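Local coordinates for peptide-binding protein (Photobacterium damsela subsp. piscicida, PDB 6SQX) that cleaves the peptidoglycan of potentially competing bacteria as a secreted NlpC/P60 endopeptidase, probably by cysteine-peptidase chemistry, at residues Q32-I38 and A302-N306; N307-M311 and L327-L331; A411-P417 and Q436-I442; A416-V420 and R431-G435. All coordinates share one frame. Numbering follows the deposited sequence.

Contact 1 of 4, residues Q32-I38 and A302-N306; sequences QDAFHYI and AHQIN. With EDO (1,2-ethanediol), chain O.
An Asx turn opening into a short 3-10 segment is docked here by one asparagine of a helix, an example of how a loop far away in sequence can be fastened to a helix flank. Residues 302-306 are helical, part of helix 298-308. Residues 34-36 form the 3-10 turn, with His36 N bonded to Asp33 O and Tyr37 N to Ala34 O. Asp33 OD1 accepts from Phe35 N at 3.0 Å, which defines the Asx turn. The CA atoms closest across the contact are Ala34 and Ala302, 5.0 Å apart, and Asp33 and Asn306, 6.0 Å apart. Asn306 (chi1 m) uses both ends of its amide: OD1 accepts from Ala34 N at 2.8 Å, and ND2 donates to Asp33 OD1 at 3.0 Å. Next to these two hydrogen bonds, Ala34 CB lies 3.7 Å from Ala302 CB and 3.8 Å from Ile305 CG2. Phe35 (chi1 m) lays a ring face over Ala302 CB, 3.5 Å from the ring centroid, in a CH-pi contact. The ring's edge meets the face of His303 in an offset edge-to-face pair, with centroids 5.2 Å apart and planes at 67°. Ile38 CD1 adds a 3.7 Å contact to Ala302 CB. Asp33 OD1 thus serves two donors at once, so the bond that shapes the turn and the bond that docks it share a single oxygen.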
loop_
_atom_site.group_PDB
_atom_site.type_symbol
_atom_site.label_atom_id
_atom_site.label_comp_id
_atom_site.label_asym_id
_atom_site.label_seq_id
_atom_site.Cartn_x
_atom_site.Cartn_y
_atom_site.Cartn_z
ATOM N N GLN A 32 21.148 -7.141 0.335
ATOM C CA GLN A 32 19.794 -7.012 0.907
ATOM C C GLN A 32 19.875 -6.819 2.428
ATOM O O GLN A 32 19.485 -7.680 3.238
ATOM C CB GLN A 32 18.931 -8.200 0.512
ATOM C CG GLN A 32 18.739 -8.280 -0.988
ATOM C CD GLN A 32 18.175 -6.951 -1.539
ATOM O OE1 GLN A 32 17.160 -6.463 -1.031
ATOM N NE2 GLN A 32 18.844 -6.363 -2.525
ATOM N N ASP A 33 20.380 -5.645 2.821
ATOM C CA ASP A 33 20.446 -5.291 4.235
ATOM C C ASP A 33 20.523 -3.771 4.297
ATOM O O ASP A 33 21.499 -3.187 3.822
ATOM C CB ASP A 33 21.680 -5.931 4.868
ATOM C CG ASP A 33 21.810 -5.628 6.365
ATOM O OD1 ASP A 33 21.060 -4.796 6.934
ATOM O OD2 ASP A 33 22.665 -6.245 7.042
ATOM N N ALA A 34 19.484 -3.133 4.843
ATOM C CA ALA A 34 19.450 -1.684 4.858
ATOM C C ALA A 34 20.641 -1.109 5.605
ATOM O O ALA A 34 21.044 0.030 5.343
ATOM C CB ALA A 34 18.147 -1.192 5.509
ATOM N N PHE A 35 21.243 -1.868 6.524
ATOM C CA PHE A 35 22.353 -1.297 7.276
ATOM C C PHE A 35 23.599 -1.124 6.420
ATOM O O PHE A 35 24.511 -0.398 6.832
ATOM C CB PHE A 35 22.697 -2.176 8.491
ATOM C CG PHE A 35 21.714 -2.035 9.631
ATOM C CD1 PHE A 35 21.725 -0.906 10.420
ATOM C CD2 PHE A 35 20.772 -3.012 9.893
ATOM C CE1 PHE A 35 20.848 -0.755 11.466
ATOM C CE2 PHE A 35 19.868 -2.863 10.948
ATOM C CZ PHE A 35 19.903 -1.716 11.725
ATOM N N HIS A 36 23.658 -1.790 5.255
ATOM C CA HIS A 36 24.783 -1.614 4.334
ATOM C C HIS A 36 24.821 -0.201 3.759
ATOM O O HIS A 36 25.870 0.248 3.261
ATOM C CB HIS A 36 24.663 -2.649 3.209
ATOM C CG HIS A 36 25.866 -2.761 2.335
ATOM N ND1 HIS A 36 27.006 -3.432 2.721
ATOM C CD2 HIS A 36 26.091 -2.332 1.071
ATOM C CE1 HIS A 36 27.890 -3.395 1.734
ATOM N NE2 HIS A 36 27.359 -2.732 0.723
ATOM N N TYR A 37 23.704 0.516 3.855
ATOM C CA TYR A 37 23.545 1.837 3.265
ATOM C C TYR A 37 23.408 2.907 4.333
ATOM O O TYR A 37 22.946 4.015 4.037
ATOM C CB TYR A 37 22.342 1.849 2.312
ATOM C CG TYR A 37 22.385 0.630 1.409
ATOM C CD1 TYR A 37 23.276 0.581 0.339
ATOM C CD2 TYR A 37 21.619 -0.510 1.682
ATOM C CE1 TYR A 37 23.383 -0.549 -0.466
ATOM C CE2 TYR A 37 21.727 -1.669 0.877
ATOM C CZ TYR A 37 22.615 -1.665 -0.197
ATOM O OH TYR A 37 22.740 -2.758 -1.013
ATOM N N ILE A 38 23.810 2.618 5.567
ATOM C CA ILE A 38 23.743 3.589 6.661
ATOM C C ILE A 38 25.140 3.750 7.234
ATOM O O ILE A 38 25.775 2.756 7.622
ATOM C CB ILE A 38 22.742 3.169 7.744
ATOM C CG1 ILE A 38 21.328 3.109 7.134
ATOM C CG2 ILE A 38 22.820 4.137 8.939
ATOM C CD1 ILE A 38 20.305 2.442 7.997
ATOM N N ALA A 302 15.887 0.737 9.285
ATOM C CA ALA A 302 16.633 -0.396 8.732
ATOM C C ALA A 302 16.015 -1.727 9.146
ATOM O O ALA A 302 15.864 -2.635 8.316
ATOM C CB ALA A 302 18.106 -0.317 9.145
ATOM N N HIS A 303 15.671 -1.872 10.441
ATOM C CA HIS A 303 15.058 -3.128 10.860
ATOM C C HIS A 303 13.753 -3.371 10.119
ATOM O O HIS A 303 13.460 -4.493 9.692
ATOM C CB HIS A 303 14.757 -3.129 12.354
ATOM C CG HIS A 303 15.955 -3.065 13.249
ATOM N ND1 HIS A 303 17.066 -3.871 13.090
ATOM C CD2 HIS A 303 16.180 -2.322 14.361
ATOM C CE1 HIS A 303 17.933 -3.604 14.061
ATOM N NE2 HIS A 303 17.416 -2.671 14.854
ATOM N N GLN A 304 12.931 -2.327 9.985
ATOM C CA GLN A 304 11.636 -2.519 9.339
ATOM C C GLN A 304 11.796 -2.807 7.856
ATOM O O GLN A 304 11.139 -3.712 7.319
ATOM C CB GLN A 304 10.772 -1.285 9.566
ATOM C CG GLN A 304 10.392 -1.149 11.021
ATOM C CD GLN A 304 9.579 -2.334 11.493
ATOM O OE1 GLN A 304 8.515 -2.635 10.939
ATOM N NE2 GLN A 304 10.116 -3.068 12.498
ATOM N N ILE A 305 12.681 -2.064 7.178
ATOM C CA ILE A 305 12.998 -2.376 5.779
ATOM C C ILE A 305 13.425 -3.830 5.632
ATOM O O ILE A 305 12.924 -4.569 4.773
ATOM C CB ILE A 305 14.062 -1.407 5.244
ATOM C CG1 ILE A 305 13.408 -0.049 4.936
ATOM C CG2 ILE A 305 14.756 -1.973 4.007
ATOM C CD1 ILE A 305 14.415 1.044 4.690
ATOM N N ASN A 306 14.334 -4.267 6.504
ATOM C CA ASN A 306 14.836 -5.631 6.391
ATOM C C ASN A 306 13.720 -6.656 6.557
ATOM O O ASN A 306 13.786 -7.744 5.963
ATOM C CB ASN A 306 15.936 -5.844 7.437
ATOM C CG ASN A 306 17.279 -5.261 6.993
ATOM O OD1 ASN A 306 17.389 -4.755 5.858
ATOM N ND2 ASN A 306 18.302 -5.294 7.877
HETATM C C1 EDO O . 26.646 -2.525 -3.032
HETATM O O1 EDO O . 27.207 -1.495 -2.227
HETATM C C2 EDO O . 25.831 -3.460 -2.168
HETATM O O2 EDO O . 25.961 -4.723 -2.743
#

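Contact 2 of 4, residues N307-M311 and L327-L331; sequences NYIGM and LLKRL
Tyr308, Arg330 and Leu327 supply most of the surface buried where the end of helix 298-308 meets helix 326-334. The closest CA atoms, those of Tyr308 and Leu327, are 8.3 Å apart, so side chains bridge the gap. Tyr308 (chi1 m, chi2 -70°) reaches across with its CG 3.8 Å from Leu327 CD1, its CE2 4.1 Å from Leu331 CD1 at the ring edge, and its OH 3.5 Å from Arg330 CG. Arg330 is extended, all t through chi3, and Tyr308 CE1 lies over one face of its guanidinium; its polar end is held by Ala255 O, Asn322 and a salt bridge to Glu254. Leu327 (chi1 t, chi2 p) also touches Met311, CD1 to CE at 3.7 Å. Residues 308-311 form a type II turn closed by Met311 N to Tyr308 O at 2.9 Å, with Gly310 at phi 90°, where a CB would jam against the preceding carbonyl. No hydrogen bond joins the two segments. Helix 326-334 starts just after Cys324, oxidised here to cysteinesulfonic acid, and packs on Phe414 of the sheet, an arrangement consistent with the papain-like NlpC/P60 fold, in which the nucleophilic cysteine heads a helix laid against an antiparallel sheet.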
loop_
_atom_site.group_PDB
_atom_site.type_symbol
_atom_site.label_atom_id
_atom_site.label_comp_id
_atom_site.label_asym_id
_atom_site.label_seq_id
_atom_site.Cartn_x
_atom_site.Cartn_y
_atom_site.Cartn_z
ATOM N N ASN A 307 12.717 -6.359 7.392
ATOM C CA ASN A 307 11.622 -7.305 7.602
ATOM C C ASN A 307 10.731 -7.474 6.371
ATOM O O ASN A 307 10.006 -8.483 6.276
ATOM C CB ASN A 307 10.728 -6.882 8.765
ATOM C CG ASN A 307 11.400 -7.058 10.118
ATOM O OD1 ASN A 307 12.403 -7.780 10.257
ATOM N ND2 ASN A 307 10.843 -6.424 11.121
ATOM N N TYR A 308 10.735 -6.499 5.446
ATOM C CA TYR A 308 9.912 -6.609 4.240
ATOM C C TYR A 308 10.629 -7.247 3.064
ATOM O O TYR A 308 9.959 -7.712 2.127
ATOM C CB TYR A 308 9.379 -5.220 3.775
ATOM C CG TYR A 308 8.374 -4.635 4.738
ATOM C CD1 TYR A 308 7.096 -5.204 4.864
ATOM C CD2 TYR A 308 8.689 -3.496 5.500
ATOM C CE1 TYR A 308 6.179 -4.689 5.770
ATOM C CE2 TYR A 308 7.766 -2.968 6.424
ATOM C CZ TYR A 308 6.525 -3.563 6.539
ATOM O OH TYR A 308 5.611 -3.065 7.448
ATOM N N ILE A 309 11.970 -7.239 3.080
ATOM C CA ILE A 309 12.714 -7.753 1.941
ATOM C C ILE A 309 12.347 -9.205 1.718
ATOM O O ILE A 309 12.294 -10.003 2.666
ATOM C CB ILE A 309 14.221 -7.577 2.151
ATOM C CG1 ILE A 309 14.605 -6.070 2.171
ATOM C CG2 ILE A 309 15.005 -8.390 1.105
ATOM C CD1 ILE A 309 16.091 -5.767 2.509
ATOM N N GLY A 310 12.082 -9.549 0.471
ATOM C CA GLY A 310 11.662 -10.876 0.097
ATOM C C GLY A 310 10.154 -11.100 0.102
ATOM O O GLY A 310 9.699 -12.168 -0.368
ATOM N N MET A 311 9.344 -10.134 0.600
ATOM C CA MET A 311 7.899 -10.294 0.488
ATOM C C MET A 311 7.490 -10.320 -0.983
ATOM O O MET A 311 7.930 -9.453 -1.750
ATOM C CB MET A 311 7.270 -9.086 1.153
ATOM C CG MET A 311 5.757 -9.047 0.966
ATOM S SD MET A 311 4.898 -7.742 1.908
ATOM C CE MET A 311 5.759 -6.252 1.357
ATOM N N LEU A 327 3.614 -0.955 -0.167
ATOM C CA LEU A 327 4.787 -1.216 0.669
ATOM C C LEU A 327 5.208 0.048 1.405
ATOM O O LEU A 327 5.499 0.033 2.622
ATOM C CB LEU A 327 5.938 -1.675 -0.224
ATOM C CG LEU A 327 7.308 -1.740 0.453
ATOM C CD1 LEU A 327 7.358 -2.906 1.521
ATOM C CD2 LEU A 327 8.450 -1.894 -0.592
ATOM N N LEU A 328 5.312 1.160 0.661
ATOM C CA LEU A 328 5.794 2.394 1.268
ATOM C C LEU A 328 4.794 2.955 2.277
ATOM O O LEU A 328 5.187 3.394 3.370
ATOM C CB LEU A 328 6.111 3.447 0.185
ATOM C CG LEU A 328 7.049 2.904 -0.902
ATOM C CD1 LEU A 328 7.358 4.046 -1.925
ATOM C CD2 LEU A 328 8.358 2.331 -0.328
ATOM N N LYS A 329 3.501 2.960 1.927
ATOM C CA LYS A 329 2.487 3.393 2.882
ATOM C C LYS A 329 2.587 2.582 4.177
ATOM O O LYS A 329 2.513 3.130 5.287
ATOM C CB LYS A 329 1.108 3.255 2.220
ATOM C CG LYS A 329 -0.055 3.613 3.153
ATOM C CD LYS A 329 -1.387 3.560 2.433
ATOM C CE LYS A 329 -2.578 3.695 3.351
ATOM N NZ LYS A 329 -2.581 5.047 4.038
ATOM N N ARG A 330 2.814 1.261 4.050
ATOM C CA ARG A 330 2.831 0.400 5.218
ATOM C C ARG A 330 4.065 0.696 6.073
ATOM O O ARG A 330 3.966 0.837 7.300
ATOM C CB ARG A 330 2.811 -1.050 4.721
ATOM C CG ARG A 330 2.677 -2.067 5.842
ATOM C CD ARG A 330 2.628 -3.475 5.227
ATOM N NE ARG A 330 2.381 -4.443 6.286
ATOM C CZ ARG A 330 2.386 -5.749 6.102
ATOM N NH1 ARG A 330 2.616 -6.245 4.876
ATOM N NH2 ARG A 330 2.152 -6.541 7.164
ATOM N N LEU A 331 5.254 0.760 5.440
ATOM C CA LEU A 331 6.470 1.038 6.202
ATOM C C LEU A 331 6.296 2.330 7.006
ATOM O O LEU A 331 6.588 2.395 8.208
ATOM C CB LEU A 331 7.670 1.174 5.256
ATOM C CG LEU A 331 8.965 1.763 5.876
ATOM C CD1 LEU A 331 9.543 0.744 6.833
ATOM C CD2 LEU A 331 9.985 2.172 4.802
#

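Contact 3 of 4, residues A411-P417 and Q436-I442; sequences AIMFNAP and QTLITPI
This is antiparallel strand pairing at the border of the six-stranded sheet of the papain-like NlpC/P60 domain, where strand 438-441 forms the outermost member beside strand 408-415. The segment axes approach to 4.6 Å, with N-to-C directions 152° apart. Met413 pairs with Thr440 and Asn415 with Leu438 as hydrogen-bonded pairs: Met413 N to Thr440 O 2.8 Å, Thr440 N to Met413 O 2.9 Å, and both Asn415 N to Leu438 O and Leu438 N to Asn415 O 3.0 Å. Between them, Phe414 and Ile439 form a non-hydrogen-bonded pair, CA atoms 4.5 Å apart. Beyond Pro441, Ile442 N still reaches Ala411 O at 2.9 Å. Phe414 (chi1 t) and Ile439 share the face covered by helices 298-308 and 326-334, with Phe414 CE1 3.4 Å from Thr437 CG2. Met413, Asn415, Leu438 and Thr440 occupy the other face, where Asn415 OD1 takes a bond from His395 and Asn415 ND2 donates to Thr440 OG1 at 3.0 Å.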
loop_
_atom_site.group_PDB
_atom_site.type_symbol
_atom_site.label_atom_id
_atom_site.label_comp_id
_atom_site.label_asym_id
_atom_site.label_seq_id
_atom_site.Cartn_x
_atom_site.Cartn_y
_atom_site.Cartn_z
ATOM N N ALA A 411 22.707 5.221 -7.541
ATOM C CA ALA A 411 21.586 5.540 -6.667
ATOM C C ALA A 411 20.720 4.294 -6.429
ATOM O O ALA A 411 20.558 3.454 -7.320
ATOM C CB ALA A 411 20.757 6.657 -7.293
ATOM N N ILE A 412 20.130 4.193 -5.222
ATOM C CA ILE A 412 19.387 3.000 -4.806
ATOM C C ILE A 412 18.039 3.367 -4.187
ATOM O O ILE A 412 17.811 4.502 -3.748
ATOM C CB ILE A 412 20.188 2.113 -3.820
ATOM C CG1 ILE A 412 20.545 2.949 -2.578
ATOM C CG2 ILE A 412 21.485 1.589 -4.470
ATOM C CD1 ILE A 412 20.881 2.139 -1.366
ATOM N N MET A 413 17.137 2.381 -4.160
ATOM C CA MET A 413 15.827 2.599 -3.559
ATOM C C MET A 413 15.296 1.308 -2.942
ATOM O O MET A 413 15.600 0.195 -3.390
ATOM C CB MET A 413 14.823 3.150 -4.606
ATOM C CG MET A 413 14.742 2.217 -5.863
ATOM S SD MET A 413 13.372 2.776 -6.912
ATOM C CE MET A 413 13.557 1.703 -8.319
ATOM N N PHE A 414 14.456 1.476 -1.928
ATOM C CA PHE A 414 13.693 0.381 -1.335
ATOM C C PHE A 414 12.367 0.327 -2.081
ATOM O O PHE A 414 11.683 1.368 -2.194
ATOM C CB PHE A 414 13.454 0.698 0.139
ATOM C CG PHE A 414 12.520 -0.245 0.833
ATOM C CD1 PHE A 414 12.849 -1.588 1.001
ATOM C CD2 PHE A 414 11.353 0.229 1.429
ATOM C CE1 PHE A 414 11.991 -2.454 1.708
ATOM C CE2 PHE A 414 10.512 -0.623 2.134
ATOM C CZ PHE A 414 10.836 -1.968 2.288
ATOM N N ASN A 415 12.000 -0.823 -2.650
ATOM C CA ASN A 415 10.802 -0.831 -3.484
ATOM C C ASN A 415 10.285 -2.248 -3.689
ATOM O O ASN A 415 10.988 -3.228 -3.403
ATOM C CB ASN A 415 11.053 -0.068 -4.813
ATOM C CG ASN A 415 12.002 -0.791 -5.806
ATOM O OD1 ASN A 415 11.677 -0.976 -6.978
ATOM N ND2 ASN A 415 13.191 -1.158 -5.347
ATOM N N ALA A 416 9.047 -2.356 -4.178
ATOM C CA ALA A 416 8.418 -3.617 -4.544
ATOM C C ALA A 416 8.111 -3.531 -6.031
ATOM O O ALA A 416 7.082 -2.968 -6.423
ATOM C CB ALA A 416 7.127 -3.870 -3.748
ATOM N N PRO A 417 8.986 -4.036 -6.892
ATOM C CA PRO A 417 8.723 -4.021 -8.333
ATOM C C PRO A 417 8.241 -5.376 -8.816
ATOM O O PRO A 417 8.681 -6.405 -8.277
ATOM C CB PRO A 417 10.103 -3.736 -8.916
ATOM C CG PRO A 417 11.065 -4.463 -7.968
ATOM C CD PRO A 417 10.381 -4.392 -6.569
ATOM N N GLN A 436 9.438 -9.283 -5.918
ATOM C CA GLN A 436 9.595 -9.294 -4.463
ATOM C C GLN A 436 10.139 -7.947 -4.037
ATOM O O GLN A 436 10.800 -7.263 -4.831
ATOM C CB GLN A 436 10.536 -10.408 -3.942
ATOM C CG GLN A 436 11.917 -10.398 -4.586
ATOM C CD GLN A 436 12.891 -11.393 -3.964
ATOM O OE1 GLN A 436 13.144 -11.345 -2.765
ATOM N NE2 GLN A 436 13.445 -12.280 -4.784
ATOM N N THR A 437 9.864 -7.573 -2.783
ATOM C CA THR A 437 10.430 -6.351 -2.228
ATOM C C THR A 437 11.940 -6.497 -2.076
ATOM O O THR A 437 12.432 -7.494 -1.506
ATOM C CB THR A 437 9.780 -6.034 -0.864
ATOM O OG1 THR A 437 8.424 -5.573 -1.090
ATOM C CG2 THR A 437 10.508 -4.966 -0.067
ATOM N N LEU A 438 12.681 -5.489 -2.525
ATOM C CA LEU A 438 14.140 -5.497 -2.476
ATOM C C LEU A 438 14.674 -4.092 -2.315
ATOM O O LEU A 438 13.977 -3.101 -2.605
ATOM C CB LEU A 438 14.759 -6.017 -3.775
ATOM C CG LEU A 438 14.556 -7.478 -4.144
ATOM C CD1 LEU A 438 15.176 -7.672 -5.524
ATOM C CD2 LEU A 438 15.212 -8.433 -3.122
ATOM N N ILE A 439 15.930 -3.994 -1.891
ATOM C CA ILE A 439 16.719 -2.779 -2.130
ATOM C C ILE A 439 17.383 -2.930 -3.493
ATOM O O ILE A 439 18.021 -3.951 -3.749
ATOM C CB ILE A 439 17.773 -2.556 -1.037
ATOM C CG1 ILE A 439 17.098 -2.467 0.338
ATOM C CG2 ILE A 439 18.602 -1.279 -1.323
ATOM C CD1 ILE A 439 18.086 -2.638 1.480
ATOM N N THR A 440 17.172 -1.988 -4.415
ATOM C CA THR A 440 17.699 -2.134 -5.762
ATOM C C THR A 440 18.363 -0.841 -6.218
ATOM O O THR A 440 18.063 0.239 -5.700
ATOM C CB THR A 440 16.590 -2.471 -6.776
ATOM O OG1 THR A 440 15.740 -1.318 -6.925
ATOM C CG2 THR A 440 15.740 -3.613 -6.354
ATOM N N PRO A 441 19.230 -0.906 -7.232
ATOM C CA PRO A 441 19.572 0.320 -7.978
ATOM C C PRO A 441 18.287 0.967 -8.474
ATOM O O PRO A 441 17.294 0.293 -8.721
ATOM C CB PRO A 441 20.399 -0.203 -9.161
ATOM C CG PRO A 441 21.008 -1.530 -8.626
ATOM C CD PRO A 441 19.850 -2.111 -7.825
ATOM N N ILE A 442 18.336 2.282 -8.676
ATOM C CA ILE A 442 17.229 2.951 -9.361
ATOM C C ILE A 442 16.992 2.298 -10.718
ATOM O O ILE A 442 15.844 2.016 -11.109
ATOM C CB ILE A 442 17.535 4.458 -9.522
ATOM C CG1 ILE A 442 17.572 5.158 -8.157
ATOM C CG2 ILE A 442 16.557 5.117 -10.472
ATOM C CD1 ILE A 442 16.212 5.333 -7.503
#

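Contact 4 of 4, residues A416-V420 and R431-G435; sequences APWGV and RALVG. With EDO (1,2-ethanediol), chain J.
Four backbone hydrogen bonds hold residues 416-420 to residues 431-435 where a beta hairpin opens at its base. Val420 and Ala432 form a hydrogen-bonded antiparallel pair, with Val420 N to Ala432 O 2.9 Å and Ala432 N to Val420 O 2.8 Å. Gly419 and Leu433 follow as a non-hydrogen-bonded pair, CA atoms 4.1 Å apart; a CB on Gly419 would clash with Ala432 O. The register then slips by one residue, bringing Trp418 nearest to Gly435, and strand geometry lapses at Trp418 (psi -59°) and Gly435 (phi 79°). Trp418 O still accepts from Val434 N at 2.9 Å, and Pro417 O from Gly435 N at 3.1 Å. Gly419 turns its own polar groups to a 1,2-ethanediol, probably from the crystallisation liquor: Gly419 N donates to O1 at 3.3 Å, and Gly419 O accepts from O2 at 2.9 Å and from O1 at 3.1 Å. Trp418 N reaches the same O1 only weakly. Pro417 CG packs on Val434 CG1 at 3.7 Å, and Trp418 CE2 lies 3.8 Å from Leu433 CD2. Backbone groups of Arg431 and Leu433 facing away from the hairpin partner hydrogen-bond to parallel strand 23-25 and its flanking residues, while Trp418 meets Phe173 edge-to-face.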
loop_
_atom_site.group_PDB
_atom_site.type_symbol
_atom_site.label_atom_id
_atom_site.label_comp_id
_atom_site.label_asym_id
_atom_site.label_seq_id
_atom_site.Cartn_x
_atom_site.Cartn_y
_atom_site.Cartn_z
ATOM N N ALA A 416 9.047 -2.356 -4.178
ATOM C CA ALA A 416 8.418 -3.617 -4.544
ATOM C C ALA A 416 8.111 -3.531 -6.031
ATOM O O ALA A 416 7.082 -2.968 -6.423
ATOM C CB ALA A 416 7.127 -3.870 -3.748
ATOM N N PRO A 417 8.986 -4.036 -6.892
ATOM C CA PRO A 417 8.723 -4.021 -8.333
ATOM C C PRO A 417 8.241 -5.376 -8.816
ATOM O O PRO A 417 8.681 -6.405 -8.277
ATOM C CB PRO A 417 10.103 -3.736 -8.916
ATOM C CG PRO A 417 11.065 -4.463 -7.968
ATOM C CD PRO A 417 10.381 -4.392 -6.569
ATOM N N TRP A 418 7.404 -5.425 -9.847
ATOM C CA TRP A 418 7.071 -6.687 -10.467
ATOM C C TRP A 418 8.136 -7.084 -11.470
ATOM O O TRP A 418 8.736 -8.152 -11.359
ATOM C CB TRP A 418 5.691 -6.619 -11.161
ATOM C CG TRP A 418 5.416 -7.888 -11.897
ATOM C CD1 TRP A 418 5.419 -8.091 -13.241
ATOM C CD2 TRP A 418 5.184 -9.176 -11.290
ATOM N NE1 TRP A 418 5.146 -9.428 -13.532
ATOM C CE2 TRP A 418 5.035 -10.113 -12.336
ATOM C CE3 TRP A 418 5.103 -9.625 -9.958
ATOM C CZ2 TRP A 418 4.758 -11.455 -12.101
ATOM C CZ3 TRP A 418 4.855 -10.962 -9.725
ATOM C CH2 TRP A 418 4.687 -11.869 -10.799
ATOM N N GLY A 419 8.389 -6.256 -12.473
ATOM C CA GLY A 419 9.407 -6.576 -13.462
ATOM C C GLY A 419 9.666 -5.387 -14.353
ATOM O O GLY A 419 8.826 -4.485 -14.476
ATOM N N VAL A 420 10.814 -5.375 -14.948
ATOM C CA VAL A 420 11.163 -4.256 -15.826
ATOM C C VAL A 420 10.740 -4.598 -17.244
ATOM O O VAL A 420 10.942 -5.732 -17.720
ATOM C CB VAL A 420 12.671 -3.962 -15.776
ATOM C CG1 VAL A 420 12.996 -2.692 -16.606
ATOM C CG2 VAL A 420 13.109 -3.820 -14.314
ATOM N N ARG A 431 9.078 -9.127 -19.782
ATOM C CA ARG A 431 9.395 -8.593 -18.458
ATOM C C ARG A 431 10.651 -9.262 -17.935
ATOM O O ARG A 431 10.795 -10.488 -18.032
ATOM C CB ARG A 431 8.270 -8.815 -17.412
ATOM C CG ARG A 431 6.974 -8.054 -17.745
ATOM C CD ARG A 431 7.141 -6.532 -17.533
ATOM N NE ARG A 431 5.875 -5.831 -17.737
ATOM C CZ ARG A 431 5.380 -5.520 -18.937
ATOM N NH1 ARG A 431 6.041 -5.832 -20.049
ATOM N NH2 ARG A 431 4.227 -4.853 -19.023
ATOM N N ALA A 432 11.519 -8.462 -17.331
ATOM C CA ALA A 432 12.621 -8.976 -16.508
ATOM C C ALA A 432 12.043 -9.032 -15.096
ATOM O O ALA A 432 11.890 -8.004 -14.435
ATOM C CB ALA A 432 13.839 -8.058 -16.579
ATOM N N LEU A 433 11.684 -10.238 -14.652
ATOM C CA LEU A 433 10.938 -10.406 -13.409
ATOM C C LEU A 433 11.806 -10.247 -12.166
ATOM O O LEU A 433 12.902 -10.830 -12.063
ATOM C CB LEU A 433 10.322 -11.804 -13.327
ATOM C CG LEU A 433 9.258 -12.212 -14.341
ATOM C CD1 LEU A 433 8.798 -13.624 -13.949
ATOM C CD2 LEU A 433 8.067 -11.231 -14.321
ATOM N N VAL A 434 11.276 -9.509 -11.198
ATOM C CA VAL A 434 11.832 -9.376 -9.857
ATOM C C VAL A 434 10.835 -9.980 -8.878
ATOM O O VAL A 434 11.048 -11.075 -8.350
ATOM C CB VAL A 434 12.165 -7.904 -9.547
ATOM C CG1 VAL A 434 12.705 -7.767 -8.099
ATOM C CG2 VAL A 434 13.184 -7.419 -10.580
ATOM N N GLY A 435 9.684 -9.344 -8.702
ATOM C CA GLY A 435 8.562 -10.016 -8.072
ATOM C C GLY A 435 8.615 -10.104 -6.562
ATOM O O GLY A 435 7.871 -10.918 -5.983
HETATM C C1 EDO J . 9.018 -2.181 -11.668
HETATM O O1 EDO J . 7.893 -3.053 -11.856
HETATM C C2 EDO J . 9.133 -1.071 -12.707
HETATM O O2 EDO J . 9.260 -1.665 -14.009
#

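In the fold
From the N terminus, the loop after strand 23-25 supplies residues 32-38, and contact 1 closes a very long loop when the chain returns, 264 residues on, at Ala302 of helix 298-308. Contact 2 opens directly after it on the same helix and closes a short loop onto helix 326-334. Contacts 3 and 4 are nested: the chain leaves residues 411-417, enters the hairpin through the shared Ala416 and Pro417, closes contact 4 and then contact 3. The first three meet around the sheet: Gln32 of contact 1 bonds to Ile439 of contact 3, and Gly310 and Met311 of contact 2 to Thr437. Together they tie the N-terminal loop, two helices and two sheets into one unit.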